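Local coordinates for protein 16 kDa beta-galactoside-binding lectin (Gallus gallus, PDB 1QMJ) that binds beta-galactosides such as lactose as a homodimeric galectin and may take part in regulating differentiation, at residues G20-L23 with S24-G28. Numbering follows the deposited sequence.
Sequences GKIL and SDAKG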
loop_
_atom_site.group_PDB
_atom_site.type_symbol
_atom_site.label_atom_id
_atom_site.label_comp_id
_atom_site.label_asym_id
_atom_site.label_seq_id
_atom_site.Cartn_x
_atom_site.Cartn_y
_atom_site.Cartn_z
ATOM N N GLY A 20 1.927 6.324 -10.242
ATOM C CA GLY A 20 0.609 6.134 -10.848
ATOM C C GLY A 20 0.477 6.941 -12.127
ATOM O O GLY A 20 1.461 7.488 -12.647
ATOM N N LYS A 21 -0.747 6.986 -12.590
ATOM C CA LYS A 21 -1.100 7.697 -13.807
ATOM C C LYS A 21 -2.331 8.564 -13.578
ATOM O O LYS A 21 -3.347 8.104 -13.036
ATOM C CB LYS A 21 -1.412 6.694 -14.924
ATOM C CG LYS A 21 -1.824 7.364 -16.237
ATOM C CD LYS A 21 -3.020 6.684 -16.908
ATOM C CE LYS A 21 -3.497 7.418 -18.164
ATOM N NZ LYS A 21 -2.468 7.494 -19.210
ATOM N N ILE A 22 -2.198 9.803 -13.995
ATOM C CA ILE A 22 -3.284 10.776 -13.910
ATOM C C ILE A 22 -4.232 10.484 -15.073
ATOM O O ILE A 22 -3.802 10.385 -16.228
ATOM C CB ILE A 22 -2.725 12.204 -14.023
ATOM C CG1 ILE A 22 -1.639 12.518 -12.988
ATOM C CG2 ILE A 22 -3.795 13.282 -13.834
ATOM C CD1 ILE A 22 -0.861 13.800 -13.306
ATOM N N LEU A 23 -5.505 10.344 -14.756
ATOM C CA LEU A 23 -6.539 10.045 -15.775
ATOM C C LEU A 23 -6.595 11.178 -16.812
ATOM O O LEU A 23 -6.364 12.349 -16.493
ATOM C CB LEU A 23 -7.904 9.896 -15.118
ATOM C CG LEU A 23 -7.959 8.749 -14.105
ATOM C CD1 LEU A 23 -9.387 8.352 -13.739
ATOM C CD2 LEU A 23 -7.285 7.466 -14.605
ATOM N N SER A 24 -6.907 10.780 -18.033
ATOM C CA SER A 24 -6.981 11.692 -19.197
ATOM C C SER A 24 -8.199 12.641 -19.141
ATOM O O SER A 24 -8.584 13.249 -20.150
ATOM C CB SER A 24 -7.080 10.881 -20.487
ATOM O OG SER A 24 -5.868 10.174 -20.705
ATOM N N ASP A 25 -8.785 12.757 -17.971
ATOM C CA ASP A 25 -9.956 13.639 -17.754
ATOM C C ASP A 25 -10.081 13.952 -16.272
ATOM O O ASP A 25 -11.184 14.168 -15.752
ATOM C CB ASP A 25 -11.234 12.952 -18.230
ATOM C CG ASP A 25 -11.272 11.468 -17.880
ATOM O OD1 ASP A 25 -10.545 10.635 -18.543
ATOM O OD2 ASP A 25 -12.028 11.052 -16.922
ATOM N N ALA A 26 -8.933 13.964 -15.654
ATOM C CA ALA A 26 -8.796 14.214 -14.227
ATOM C C ALA A 26 -9.224 15.633 -13.850
ATOM O O ALA A 26 -8.786 16.620 -14.461
ATOM C CB ALA A 26 -7.335 14.042 -13.807
ATOM N N LYS A 27 -10.079 15.668 -12.845
ATOM C CA LYS A 27 -10.581 16.914 -12.260
ATOM C C LYS A 27 -9.507 17.414 -11.317
ATOM O O LYS A 27 -9.329 18.627 -11.131
ATOM C CB LYS A 27 -11.847 16.653 -11.446
ATOM C CG LYS A 27 -13.139 16.590 -12.247
ATOM C CD LYS A 27 -14.349 16.474 -11.316
ATOM C CE LYS A 27 -15.695 16.548 -12.023
ATOM N NZ LYS A 27 -16.824 16.551 -11.079
ATOM N N GLY A 28 -8.855 16.402 -10.780
ATOM C CA GLY A 28 -7.764 16.520 -9.827
ATOM C C GLY A 28 -7.715 15.241 -8.990
ATOM O O GLY A 28 -8.587 14.369 -9.099
#
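Ile22 and Ala26 meet through methyl groups where the chain leaves strand 16-22 and bends into the following loop. Ile22 CG2 lies 3.6 Å from Ala26 CB. CG1 of Ile22 stands beside the backbone N (chi1 -55°), which leaves CG2 anti to that N and turned to Ala26. Both residues are buried and also pack on Phe48: the single methyl of Ala26 fits closely against its neighbours, and the branched Ile22 can touch it with the short arm while the longer one leads away. Leu23 adds a looser apolar contact, its CB 4.4 Å from Ala26 CB.

A backbone hydrogen bond closes the bend. Ala26 N donates to Leu23 O over 3.1 Å, and the bond is somewhat bent. The donor stands well above the carbonyl plane, 66° out of it, rather than on a lone pair. Ser24 and Asp25, polar residues fit for an exposed corner, occupy the two middle positions, and beyond them Lys27 N makes a hydrogen bond to the carboxylate of Asp123.

The four residues Leu23 to Ala26 thus form a hydrogen-bonded beta turn, opening the loop that carries the chain from the five-stranded sheet to strand 29-33 of the opposing sheet in the galectin beta-sandwich, away from the predicted galactoside site.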